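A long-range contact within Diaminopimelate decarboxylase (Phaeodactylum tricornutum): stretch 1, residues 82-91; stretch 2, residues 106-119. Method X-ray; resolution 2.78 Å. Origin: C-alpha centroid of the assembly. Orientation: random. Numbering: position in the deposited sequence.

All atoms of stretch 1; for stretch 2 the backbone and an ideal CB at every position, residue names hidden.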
# COMPACT_ATOMS: atom_id res chain seq x y z
N SER A 82 4.00 17.55 -2.39
CA SER A 82 3.98 17.59 -3.85
C SER A 82 3.11 18.76 -4.28
O SER A 82 2.35 19.32 -3.48
CB SER A 82 3.46 16.29 -4.45
OG SER A 82 2.09 16.08 -4.14
N GLY A 83 3.23 19.13 -5.55
CA GLY A 83 2.38 20.17 -6.10
C GLY A 83 0.91 19.84 -6.01
O GLY A 83 0.08 20.76 -6.01
N PHE A 84 0.57 18.56 -5.92
CA PHE A 84 -0.83 18.16 -5.78
C PHE A 84 -1.35 18.49 -4.39
O PHE A 84 -2.47 18.99 -4.24
CB PHE A 84 -0.98 16.68 -6.08
CG PHE A 84 -0.70 16.32 -7.51
CD1 PHE A 84 -1.70 16.40 -8.46
CD2 PHE A 84 0.57 15.92 -7.90
CE1 PHE A 84 -1.45 16.08 -9.78
CE2 PHE A 84 0.83 15.60 -9.22
CZ PHE A 84 -0.18 15.68 -10.16
N GLU A 85 -0.55 18.23 -3.35
CA GLU A 85 -0.94 18.60 -2.00
C GLU A 85 -1.05 20.11 -1.85
O GLU A 85 -1.89 20.60 -1.08
CB GLU A 85 0.05 18.03 -0.99
CG GLU A 85 -0.08 16.53 -0.77
CD GLU A 85 0.82 16.02 0.33
OE1 GLU A 85 1.68 16.80 0.81
OE2 GLU A 85 0.68 14.84 0.71
N VAL A 86 -0.22 20.87 -2.57
CA VAL A 86 -0.34 22.32 -2.55
C VAL A 86 -1.69 22.75 -3.10
O VAL A 86 -2.42 23.52 -2.47
CB VAL A 86 0.81 22.97 -3.34
CG1 VAL A 86 0.68 24.49 -3.33
CG2 VAL A 86 2.16 22.54 -2.78
N ARG A 87 -2.05 22.24 -4.28
CA ARG A 87 -3.34 22.57 -4.87
C ARG A 87 -4.50 22.01 -4.06
O ARG A 87 -5.59 22.58 -4.06
CB ARG A 87 -3.40 22.06 -6.31
CG ARG A 87 -2.56 22.85 -7.30
CD ARG A 87 -3.25 22.96 -8.65
NE ARG A 87 -2.44 23.67 -9.64
CZ ARG A 87 -2.54 24.97 -9.90
NH1 ARG A 87 -3.42 25.71 -9.25
NH2 ARG A 87 -1.77 25.53 -10.83
N ARG A 88 -4.27 20.90 -3.35
CA ARG A 88 -5.32 20.33 -2.52
C ARG A 88 -5.59 21.19 -1.29
O ARG A 88 -6.74 21.47 -0.95
CB ARG A 88 -4.94 18.90 -2.11
CG ARG A 88 -6.05 18.10 -1.45
CD ARG A 88 -5.63 16.66 -1.24
NE ARG A 88 -6.71 15.83 -0.72
CZ ARG A 88 -6.64 14.51 -0.57
NH1 ARG A 88 -5.54 13.86 -0.90
NH2 ARG A 88 -7.68 13.84 -0.09
N ALA A 89 -4.52 21.63 -0.62
CA ALA A 89 -4.68 22.45 0.58
C ALA A 89 -5.36 23.78 0.26
O ALA A 89 -6.12 24.30 1.08
CB ALA A 89 -3.33 22.70 1.25
N MET A 90 -5.08 24.34 -0.92
CA MET A 90 -5.72 25.59 -1.28
C MET A 90 -7.20 25.41 -1.56
O MET A 90 -7.98 26.35 -1.41
CB MET A 90 -5.01 26.20 -2.50
CG MET A 90 -3.67 26.81 -2.15
SD MET A 90 -2.92 27.71 -3.52
CE MET A 90 -2.88 26.43 -4.77
N ASP A 91 -7.62 24.19 -1.93
CA ASP A 91 -9.04 23.92 -2.10
C ASP A 91 -9.77 23.91 -0.76
O ASP A 91 -10.95 24.25 -0.70
CB ASP A 91 -9.24 22.58 -2.82
CG ASP A 91 -9.20 22.73 -4.33
OD1 ASP A 91 -9.40 23.86 -4.82
OD2 ASP A 91 -8.97 21.71 -5.02
N UNK A 106 9.66 18.03 -8.24
CA UNK A 106 9.23 19.41 -8.46
C UNK A 106 8.21 19.45 -9.59
O UNK A 106 8.52 19.04 -10.71
CB UNK A 106 10.42 20.31 -8.78
N UNK A 107 6.98 19.92 -9.34
CA UNK A 107 5.96 19.89 -10.40
C UNK A 107 6.30 20.85 -11.53
O UNK A 107 6.99 21.85 -11.35
CB UNK A 107 4.58 20.24 -9.83
N UNK A 108 5.78 20.52 -12.72
CA UNK A 108 6.03 21.35 -13.89
C UNK A 108 5.41 22.74 -13.76
O UNK A 108 5.79 23.64 -14.51
CB UNK A 108 5.49 20.66 -15.14
N UNK A 109 4.46 22.92 -12.84
CA UNK A 109 3.81 24.20 -12.62
C UNK A 109 4.22 24.84 -11.29
O UNK A 109 3.41 25.50 -10.63
CB UNK A 109 2.29 24.02 -12.67
N UNK A 110 5.47 24.64 -10.89
CA UNK A 110 5.93 25.18 -9.61
C UNK A 110 5.92 26.71 -9.62
O UNK A 110 5.61 27.34 -8.60
CB UNK A 110 7.34 24.67 -9.29
N UNK A 111 6.24 27.31 -10.77
CA UNK A 111 6.28 28.77 -10.85
C UNK A 111 4.92 29.38 -10.58
O UNK A 111 4.82 30.44 -9.95
CB UNK A 111 6.78 29.22 -12.22
N UNK A 112 3.85 28.73 -11.05
CA UNK A 112 2.51 29.23 -10.77
C UNK A 112 2.22 29.21 -9.27
O UNK A 112 1.62 30.15 -8.73
CB UNK A 112 1.47 28.40 -11.52
N UNK A 113 2.65 28.15 -8.58
CA UNK A 113 2.43 28.06 -7.14
C UNK A 113 3.24 29.11 -6.39
O UNK A 113 2.72 29.76 -5.47
CB UNK A 113 2.79 26.66 -6.63
N UNK A 114 4.51 29.30 -6.77
CA UNK A 114 5.35 30.28 -6.09
C UNK A 114 4.77 31.68 -6.26
O UNK A 114 4.85 32.51 -5.35
CB UNK A 114 6.78 30.23 -6.62
N UNK A 115 4.18 31.96 -7.42
CA UNK A 115 3.61 33.29 -7.66
C UNK A 115 2.44 33.58 -6.73
O UNK A 115 2.23 34.73 -6.34
CB UNK A 115 3.16 33.42 -9.12
N UNK A 116 1.66 32.56 -6.37
CA UNK A 116 0.53 32.76 -5.47
C UNK A 116 0.95 32.96 -4.02
O UNK A 116 0.11 33.35 -3.20
CB UNK A 116 -0.42 31.57 -5.56
N UNK A 117 2.21 32.68 -3.68
CA UNK A 117 2.68 32.89 -2.33
C UNK A 117 3.18 31.63 -1.65
O UNK A 117 3.45 31.64 -0.44
CB UNK A 117 1.56 33.51 -1.49
N UNK A 118 3.30 30.55 -2.40
CA UNK A 118 3.79 29.29 -1.85
C UNK A 118 5.30 29.37 -1.70
O UNK A 118 6.02 29.68 -2.65
CB UNK A 118 3.39 28.11 -2.74
N UNK A 119 5.79 29.10 -0.49
CA UNK A 119 7.22 29.10 -0.22
C UNK A 119 7.82 27.76 -0.61
O UNK A 119 7.30 26.70 -0.22
CB UNK A 119 7.50 29.40 1.25

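Position 106 points its CA-to-CB bond away from stretch 1, and nothing of that stretch lies within 5.5 Å of the ideal CB. Many side chains would do. The deposited residue is L106, which makes no contact.

Position 107 points toward the start of helix 83-91. Its ideal CB is 4.3 Å from the CA of G83, so space is tight and a compact side chain suits best. A phi of -68° also permits proline. It is P107, whose CG packs 3.8 Å from G83 CA. The fit depends on the bare glycine: an ideal CB on G83 would lie 2.7 Å from P107 CG, a clash. P107 also opens a type I turn that runs to position 110.

Position 108 is out of reach, and many side chains would do. It is E108.

Position 109 points toward stretch 1, and its ideal CB is 4.7 Å from R87 NH2. A positive charge waits there, so an acidic residue is the natural choice, though a neutral acceptor such as Asn or Gln is possible. It is D109. Its OD2 forms a salt bridge with R87 NH2 at 3.2 Å, and R87 NE adds a weak hydrogen bond to D109 OD2 at 3.4 Å. The carboxylate oxygen meets the guanidinium at its edge, near its plane. D109 sits at the N-cap position of helix 110-116, but its side chain makes no capping bond.

Position 110 points away and 111 is out of reach, so neither is constrained. They are F110 and A111.

Position 112 points toward stretch 1, with its ideal CB 4.4 Å from R87 NH2. A small residue fits, and a polar or acidic one could also be considered. It is A112, which makes a slight contact through its CB.

Position 113 points into a hollow lined by G83, V86, R87 and M90. The ideal CB is 4.5 Å from V86 CG1, leaving room for a medium apolar side chain such as Leu, Ile or Met. It is L113, a knob in that hole. Its CD1 lies 4.0 Å from V86 CG1 and 4.1 Å from G83 CA. Its CD2 lies over one face of the R87 guanidinium, 4.1 Å from R87 CZ, and 4.3 Å from M90 CE.

Positions 114 and 115 are out of reach and tolerate many residues. They are V114 and D115.

Position 116 points toward M90, whose SD is 5.0 Å from the ideal CB. A long, flexible apolar side chain suits. It is M116, and the two methyls meet at 3.7 Å, M116 CE to M90 CE.

Position 117 has phi 119° and psi 9°, where a CB would jam against the preceding carbonyl O. Glycine is called for. It is G117, in a Schellman motif.

Position 118 points toward V86, with its ideal CB 4.6 Å from V86 CG1. Val, Ile or Leu would suit. It is V118, whose CG2 packs 3.7 Å from V86 CG1.

Position 119 is out of reach, so stretch 1 sets no preference. It is K119.

Stretch 2 (106-119) LPEDFAALVDMGVK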
# COMPACT_ATOMS: atom_id res chain seq x y z
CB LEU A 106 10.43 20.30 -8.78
CG LEU A 106 10.23 21.81 -8.64
CD1 LEU A 106 9.72 22.16 -7.25
CD2 LEU A 106 11.52 22.55 -8.94
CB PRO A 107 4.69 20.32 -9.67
CG PRO A 107 5.18 21.16 -8.54
CD PRO A 107 6.48 20.54 -8.11
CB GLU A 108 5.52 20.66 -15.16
CG GLU A 108 6.21 21.15 -16.44
CD GLU A 108 5.34 20.98 -17.68
OE1 GLU A 108 4.48 21.86 -17.94
OE2 GLU A 108 5.52 19.98 -18.42
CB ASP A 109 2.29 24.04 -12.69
CG ASP A 109 1.74 23.19 -11.55
OD1 ASP A 109 2.44 22.24 -11.13
OD2 ASP A 109 0.61 23.46 -11.09
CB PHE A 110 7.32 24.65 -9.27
CG PHE A 110 8.42 25.28 -10.08
CD1 PHE A 110 8.73 24.80 -11.34
CD2 PHE A 110 9.15 26.35 -9.58
CE1 PHE A 110 9.73 25.38 -12.09
CE2 PHE A 110 10.16 26.93 -10.33
CZ PHE A 110 10.45 26.44 -11.58
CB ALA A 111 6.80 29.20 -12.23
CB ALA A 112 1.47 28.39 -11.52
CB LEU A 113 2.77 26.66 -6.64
CG LEU A 113 2.09 25.50 -7.38
CD1 LEU A 113 2.59 24.16 -6.86
CD2 LEU A 113 0.58 25.58 -7.26
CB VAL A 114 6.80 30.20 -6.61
CG1 VAL A 114 7.68 31.22 -5.91
CG2 VAL A 114 7.35 28.80 -6.41
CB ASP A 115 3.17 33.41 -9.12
CG ASP A 115 4.34 33.49 -10.07
OD1 ASP A 115 5.45 33.85 -9.63
OD2 ASP A 115 4.15 33.19 -11.27
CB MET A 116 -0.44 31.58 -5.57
CG MET A 116 -1.42 31.69 -6.72
SD MET A 116 -2.38 30.18 -6.96
CE MET A 116 -1.09 28.94 -6.82
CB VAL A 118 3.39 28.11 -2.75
CG1 VAL A 118 4.10 26.84 -2.31
CG2 VAL A 118 1.88 27.93 -2.74
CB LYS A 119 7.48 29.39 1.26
CG LYS A 119 6.81 30.65 1.77
CD LYS A 119 7.21 30.95 3.21
CE LYS A 119 6.67 32.29 3.67
NZ LYS A 119 5.19 32.30 3.76
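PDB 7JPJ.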